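Local coordinates for protein KLLA0F20702p (Kluyveromyces lactis, PDB 5Y5A) that probably acts as the Est1 subunit of yeast telomerase, helping to recruit the enzyme to telomeres through association with Cdc13, at residues A[99-104]-A[202-207]; A[418-423]-A[482-487]. One frame throughout, in Å; residues are numbered along the deposited sequence.

Contact 1: residues A[99-104]-A[202-207]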
loop_
_atom_site.group_PDB
_atom_site.type_symbol
_atom_site.label_atom_id
_atom_site.label_comp_id
_atom_site.label_asym_id
_atom_site.label_seq_id
_atom_site.Cartn_x
_atom_site.Cartn_y
_atom_site.Cartn_z
ATOM N N ASN A 99 4.480 -8.311 -26.181
ATOM C CA ASN A 99 3.992 -9.344 -27.095
ATOM C C ASN A 99 5.120 -9.992 -27.873
ATOM O O ASN A 99 5.176 -11.212 -28.029
ATOM C CB ASN A 99 2.978 -8.760 -28.078
ATOM C CG ASN A 99 1.713 -8.296 -27.397
ATOM O OD1 ASN A 99 1.699 -8.053 -26.190
ATOM N ND2 ASN A 99 0.637 -8.174 -28.168
ATOM N N TRP A 100 6.025 -9.153 -28.355
ATOM C CA TRP A 100 7.153 -9.622 -29.129
ATOM C C TRP A 100 8.126 -10.406 -28.251
ATOM O O TRP A 100 8.620 -11.452 -28.660
ATOM C CB TRP A 100 7.857 -8.447 -29.798
ATOM C CG TRP A 100 8.210 -8.714 -31.219
ATOM C CD1 TRP A 100 7.539 -8.285 -32.333
ATOM C CD2 TRP A 100 9.312 -9.488 -31.691
ATOM N NE1 TRP A 100 8.163 -8.738 -33.464
ATOM C CE2 TRP A 100 9.256 -9.479 -33.096
ATOM C CE3 TRP A 100 10.349 -10.184 -31.061
ATOM C CZ2 TRP A 100 10.191 -10.139 -33.876
ATOM C CZ3 TRP A 100 11.266 -10.834 -31.833
ATOM C CH2 TRP A 100 11.183 -10.807 -33.223
ATOM N N ARG A 101 8.407 -9.902 -27.050
ATOM C CA ARG A 101 9.284 -10.613 -26.119
ATOM C C ARG A 101 8.738 -11.999 -25.814
ATOM O O ARG A 101 9.491 -12.954 -25.618
ATOM C CB ARG A 101 9.454 -9.838 -24.812
ATOM C CG ARG A 101 10.329 -10.564 -23.793
ATOM C CD ARG A 101 10.165 -9.997 -22.390
ATOM N NE ARG A 101 11.068 -10.638 -21.436
ATOM C CZ ARG A 101 10.741 -11.686 -20.685
ATOM N NH1 ARG A 101 9.526 -12.218 -20.776
ATOM N NH2 ARG A 101 11.633 -12.202 -19.846
ATOM N N ASN A 102 7.417 -12.100 -25.778
ATOM C CA ASN A 102 6.770 -13.372 -25.520
ATOM C C ASN A 102 6.776 -14.283 -26.747
ATOM O O ASN A 102 6.393 -15.448 -26.657
ATOM C CB ASN A 102 5.348 -13.137 -25.024
ATOM C CG ASN A 102 5.311 -12.304 -23.759
ATOM O OD1 ASN A 102 6.267 -12.292 -22.978
ATOM N ND2 ASN A 102 4.209 -11.599 -23.551
ATOM N N ARG A 103 7.213 -13.757 -27.889
ATOM C CA ARG A 103 7.488 -14.599 -29.053
ATOM C C ARG A 103 8.801 -15.335 -28.835
ATOM O O ARG A 103 8.999 -16.442 -29.329
ATOM C CB ARG A 103 7.570 -13.783 -30.345
ATOM C CG ARG A 103 6.315 -13.773 -31.200
ATOM C CD ARG A 103 6.701 -13.769 -32.675
ATOM N NE ARG A 103 5.551 -13.653 -33.567
ATOM C CZ ARG A 103 5.635 -13.699 -34.893
ATOM N NH1 ARG A 103 4.542 -13.585 -35.635
ATOM N NH2 ARG A 103 6.815 -13.859 -35.477
ATOM N N ASN A 104 9.697 -14.694 -28.090
ATOM C CA ASN A 104 11.015 -15.237 -27.793
ATOM C C ASN A 104 10.955 -16.420 -26.826
ATOM O O ASN A 104 11.585 -17.453 -27.059
ATOM C CB ASN A 104 11.907 -14.131 -27.219
ATOM C CG ASN A 104 13.378 -14.507 -27.194
ATOM O OD1 ASN A 104 13.740 -15.673 -27.036
ATOM N ND2 ASN A 104 14.237 -13.506 -27.345
ATOM N N LYS A 202 11.332 -1.903 -19.150
ATOM C CA LYS A 202 12.655 -2.045 -19.688
ATOM C C LYS A 202 13.354 -3.216 -19.065
ATOM O O LYS A 202 13.915 -4.037 -19.756
ATOM C CB LYS A 202 13.473 -0.784 -19.468
ATOM C CG LYS A 202 14.909 -0.908 -19.940
ATOM C CD LYS A 202 15.711 0.348 -19.673
ATOM C CE LYS A 202 17.194 0.101 -19.865
ATOM N NZ LYS A 202 18.011 0.884 -18.915
ATOM N N ILE A 203 13.319 -3.283 -17.747
ATOM C CA ILE A 203 13.970 -4.364 -17.011
ATOM C C ILE A 203 13.519 -5.735 -17.506
ATOM O O ILE A 203 14.335 -6.639 -17.696
ATOM C CB ILE A 203 13.697 -4.241 -15.518
ATOM C CG1 ILE A 203 14.532 -3.099 -14.943
ATOM C CG2 ILE A 203 14.010 -5.541 -14.795
ATOM C CD1 ILE A 203 14.050 -2.632 -13.606
ATOM N N ILE A 204 12.218 -5.873 -17.738
ATOM C CA ILE A 204 11.666 -7.110 -18.277
ATOM C C ILE A 204 12.255 -7.447 -19.656
ATOM O O ILE A 204 12.632 -8.593 -19.916
ATOM C CB ILE A 204 10.133 -7.023 -18.359
ATOM C CG1 ILE A 204 9.550 -7.056 -16.946
ATOM C CG2 ILE A 204 9.567 -8.161 -19.202
ATOM C CD1 ILE A 204 8.161 -6.500 -16.845
ATOM N N MET A 205 12.366 -6.469 -20.526
ATOM C CA MET A 205 12.919 -6.743 -21.826
ATOM C C MET A 205 14.409 -7.040 -21.733
ATOM O O MET A 205 14.904 -7.921 -22.390
ATOM C CB MET A 205 12.657 -5.571 -22.750
ATOM C CG MET A 205 11.220 -5.109 -22.737
ATOM S SD MET A 205 10.170 -6.215 -23.653
ATOM C CE MET A 205 8.599 -5.929 -22.893
ATOM N N GLU A 206 15.106 -6.298 -20.891
ATOM C CA GLU A 206 16.545 -6.462 -20.744
ATOM C C GLU A 206 16.926 -7.773 -20.066
ATOM O O GLU A 206 18.110 -8.106 -19.967
ATOM C CB GLU A 206 17.130 -5.294 -19.952
ATOM C CG GLU A 206 17.237 -4.005 -20.733
ATOM C CD GLU A 206 17.999 -2.942 -19.973
ATOM O OE1 GLU A 206 17.988 -2.986 -18.725
ATOM O OE2 GLU A 206 18.618 -2.075 -20.621
ATOM N N HIS A 207 15.928 -8.516 -19.600
ATOM C CA HIS A 207 16.186 -9.778 -18.914
ATOM C C HIS A 207 16.145 -10.977 -19.860
ATOM O O HIS A 207 15.309 -11.043 -20.764
ATOM C CB HIS A 207 15.188 -9.977 -17.774
ATOM C CG HIS A 207 15.825 -10.003 -16.421
ATOM N ND1 HIS A 207 15.828 -11.123 -15.622
ATOM C CD2 HIS A 207 16.491 -9.044 -15.734
ATOM C CE1 HIS A 207 16.464 -10.855 -14.493
ATOM N NE2 HIS A 207 16.875 -9.600 -14.537
#
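R101 reaches across from helix 78-105 to the last turn of helix 179-206, where its NE lies 3.0 Å from the carbonyl O of I204. The N-H is badly aimed, with an angle of 126° at the hydrogen, so this is a weak hydrogen bond, made to a carbonyl that also receives a weak bond from the H207 backbone N at the helix end. The rest is van der Waals packing by the guanidinium face and the aliphatic chain. I204 CG2 lies over one face of the guanidinium, off toward its rim, and 3.7 Å from R101 CD; the two side chains cross at about a right angle. Lower on the chain, R101 CB meets M205 SD at 3.9 Å, the methionine being bent at chi2 (-76°) so that its sulfur comes back toward the arginine's helix. With CG anti to the backbone N (chi1 178°) and the chain extended as far as NE, R101 spans the gap to helix 179-206. Its charged end has a stronger partner beyond, a salt bridge from NH2 to D210, just past the end of helix 179-206. An alanine here would remove the guanidinium and is likely to leave D210 without its charged mate and uncover I204 CG2. Y212, from the same loop as D210, touches both R101 and I204 and stacks on H207. M205 also packs on F97 and Q98 of helix 78-105 and on L123 of helix 113-144, placing the contact where three helices of the N-terminal part meet, consistent with its family's TPR clan.

Contact 2: residues A[418-423]-A[482-487]; sequences EMFQYL and YEEDIM
The carboxylate of E483 lies stacked on the ring of F420, the two planes only 14° apart and E483 CD 3.8 Å from F420 CD2. The same side chain starts over the middle of that face, its CB 3.6 Å from the F420 ring centroid and 10° off the normal in a CH-pi contact, and a bend at chi2 (96°) folds the acid back along the ring. An acid stacked on an aromatic face would probably be unfavourable alone, but E483 OE1 is paired with R533 of helix 526-546, which also touches F420. The opposite ring face is covered by CD of the Q421 amide, toward the rim. E484 OE2 comes obliquely to F420 CD1 at 3.6 Å, while its other oxygen, OE1, takes salt bridges from R427 and R533. M487 SD adds an oblique Met-aromatic contact, 4.2 Å from F420 CZ. Within 482-487, D485 OD2 accepts the backbone N of Y482, the N-cap residue, at 2.8 Å, and D485 is itself bridged to R427 and R478. F420 thus packs helix 421-433 against the short helix 483-487, with R533 tying in helix 526-546: helix packing in the Est1 DNA/RNA-binding region, whose family belongs to the TPR clan.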
loop_
_atom_site.group_PDB
_atom_site.type_symbol
_atom_site.label_atom_id
_atom_site.label_comp_id
_atom_site.label_asym_id
_atom_site.label_seq_id
_atom_site.Cartn_x
_atom_site.Cartn_y
_atom_site.Cartn_z
ATOM N N GLU A 418 13.083 -0.110 20.476
ATOM C CA GLU A 418 13.859 -0.157 19.239
ATOM C C GLU A 418 12.997 -0.384 17.996
ATOM O O GLU A 418 13.317 0.095 16.917
ATOM C CB GLU A 418 14.923 -1.251 19.323
ATOM C CG GLU A 418 15.762 -1.193 20.584
ATOM C CD GLU A 418 16.483 0.127 20.738
ATOM O OE1 GLU A 418 17.173 0.540 19.781
ATOM O OE2 GLU A 418 16.353 0.757 21.812
ATOM N N MET A 419 11.908 -1.122 18.149
ATOM C CA MET A 419 11.084 -1.484 17.005
ATOM C C MET A 419 9.689 -0.867 17.116
ATOM O O MET A 419 8.921 -1.194 18.023
ATOM C CB MET A 419 10.989 -3.006 16.886
ATOM C CG MET A 419 12.338 -3.711 16.784
ATOM S SD MET A 419 13.275 -3.318 15.287
ATOM C CE MET A 419 12.209 -3.974 14.006
ATOM N N PHE A 420 9.364 0.021 16.183
ATOM C CA PHE A 420 8.099 0.734 16.240
ATOM C C PHE A 420 6.928 -0.213 16.024
ATOM O O PHE A 420 5.824 0.067 16.481
ATOM C CB PHE A 420 8.063 1.871 15.203
ATOM C CG PHE A 420 7.871 1.403 13.779
ATOM C CD1 PHE A 420 6.596 1.260 13.244
ATOM C CD2 PHE A 420 8.966 1.119 12.974
ATOM C CE1 PHE A 420 6.416 0.826 11.942
ATOM C CE2 PHE A 420 8.796 0.685 11.669
ATOM C CZ PHE A 420 7.516 0.535 11.151
ATOM N N GLN A 421 7.166 -1.336 15.346
ATOM C CA GLN A 421 6.053 -2.158 14.846
ATOM C C GLN A 421 5.152 -2.728 15.933
ATOM O O GLN A 421 3.950 -2.898 15.724
ATOM C CB GLN A 421 6.567 -3.320 13.994
ATOM C CG GLN A 421 7.125 -2.923 12.648
ATOM C CD GLN A 421 8.624 -2.721 12.688
ATOM O OE1 GLN A 421 9.235 -2.679 13.764
ATOM N NE2 GLN A 421 9.230 -2.601 11.512
ATOM N N TYR A 422 5.734 -3.038 17.084
ATOM C CA TYR A 422 4.990 -3.708 18.146
ATOM C C TYR A 422 3.795 -2.895 18.629
ATOM O O TYR A 422 2.667 -3.383 18.599
ATOM C CB TYR A 422 5.930 -4.042 19.298
ATOM C CG TYR A 422 6.911 -5.104 18.889
ATOM C CD1 TYR A 422 6.471 -6.388 18.586
ATOM C CD2 TYR A 422 8.261 -4.825 18.759
ATOM C CE1 TYR A 422 7.346 -7.370 18.199
ATOM C CE2 TYR A 422 9.156 -5.813 18.359
ATOM C CZ TYR A 422 8.686 -7.086 18.081
ATOM O OH TYR A 422 9.551 -8.090 17.686
ATOM N N LEU A 423 4.024 -1.650 19.033
ATOM C CA LEU A 423 2.919 -0.808 19.483
ATOM C C LEU A 423 2.164 -0.179 18.301
ATOM O O LEU A 423 0.994 0.173 18.424
ATOM C CB LEU A 423 3.432 0.271 20.437
ATOM C CG LEU A 423 3.930 -0.231 21.807
ATOM C CD1 LEU A 423 4.162 0.930 22.756
ATOM C CD2 LEU A 423 2.951 -1.225 22.431
ATOM N N TYR A 482 4.375 9.370 12.670
ATOM C CA TYR A 482 5.264 8.240 12.924
ATOM C C TYR A 482 5.272 7.293 11.717
ATOM O O TYR A 482 4.499 7.481 10.770
ATOM C CB TYR A 482 4.845 7.496 14.198
ATOM C CG TYR A 482 4.874 8.353 15.449
ATOM C CD1 TYR A 482 5.734 9.439 15.551
ATOM C CD2 TYR A 482 4.033 8.085 16.520
ATOM C CE1 TYR A 482 5.756 10.230 16.687
ATOM C CE2 TYR A 482 4.053 8.871 17.665
ATOM C CZ TYR A 482 4.916 9.940 17.737
ATOM O OH TYR A 482 4.935 10.725 18.863
ATOM N N GLU A 483 6.142 6.282 11.752
ATOM C CA GLU A 483 6.326 5.382 10.614
ATOM C C GLU A 483 5.008 4.791 10.149
ATOM O O GLU A 483 4.701 4.811 8.955
ATOM C CB GLU A 483 7.302 4.244 10.952
ATOM C CG GLU A 483 8.769 4.660 11.080
ATOM C CD GLU A 483 9.192 4.921 12.522
ATOM O OE1 GLU A 483 8.345 5.367 13.334
ATOM O OE2 GLU A 483 10.377 4.677 12.841
ATOM N N GLU A 484 4.225 4.275 11.092
ATOM C CA GLU A 484 2.966 3.627 10.743
ATOM C C GLU A 484 1.951 4.640 10.197
ATOM O O GLU A 484 1.124 4.290 9.358
ATOM C CB GLU A 484 2.387 2.864 11.945
ATOM C CG GLU A 484 1.978 3.726 13.147
ATOM C CD GLU A 484 3.087 3.888 14.173
ATOM O OE1 GLU A 484 2.765 3.950 15.382
ATOM O OE2 GLU A 484 4.275 3.945 13.772
ATOM N N ASP A 485 2.021 5.890 10.651
ATOM C CA ASP A 485 1.150 6.933 10.113
ATOM C C ASP A 485 1.464 7.147 8.638
ATOM O O ASP A 485 0.576 7.139 7.784
ATOM C CB ASP A 485 1.314 8.261 10.872
ATOM C CG ASP A 485 0.978 8.150 12.349
ATOM O OD1 ASP A 485 -0.215 8.167 12.701
ATOM O OD2 ASP A 485 1.913 8.068 13.165
ATOM N N ILE A 486 2.745 7.346 8.356
ATOM C CA ILE A 486 3.207 7.590 7.003
ATOM C C ILE A 486 2.808 6.460 6.056
ATOM O O ILE A 486 2.340 6.710 4.942
ATOM C CB ILE A 486 4.730 7.767 6.963
ATOM C CG1 ILE A 486 5.154 8.919 7.877
ATOM C CG2 ILE A 486 5.203 8.019 5.537
ATOM C CD1 ILE A 486 6.654 9.014 8.083
ATOM N N MET A 487 2.984 5.222 6.507
ATOM C CA MET A 487 2.698 4.062 5.666
ATOM C C MET A 487 1.229 3.988 5.266
ATOM O O MET A 487 0.909 3.582 4.152
ATOM C CB MET A 487 3.114 2.771 6.379
ATOM C CG MET A 487 4.619 2.696 6.621
ATOM S SD MET A 487 5.116 1.423 7.798
ATOM C CE MET A 487 4.804 -0.049 6.826
#

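From the N terminus, contact 1 comes first: it brings the end of helix 78-105 against the end of helix 179-206, closing a loop of 97 residues that includes helix 113-144. Only after this loop is complete, and after the run of helices from 218-230 to 385-410, does contact 2 open. It closes a shorter loop of 58 residues, which holds the rest of helix 421-433 and helices 437-444 and 447-462. The two loops are in series, neither nested nor crossed. Contact 1 ties together helices of the Est1 family region, contact 2 those of the DNA/RNA-binding region. Their centres are about 39 Å apart, on opposite sides of the chain's centre, and they do not touch.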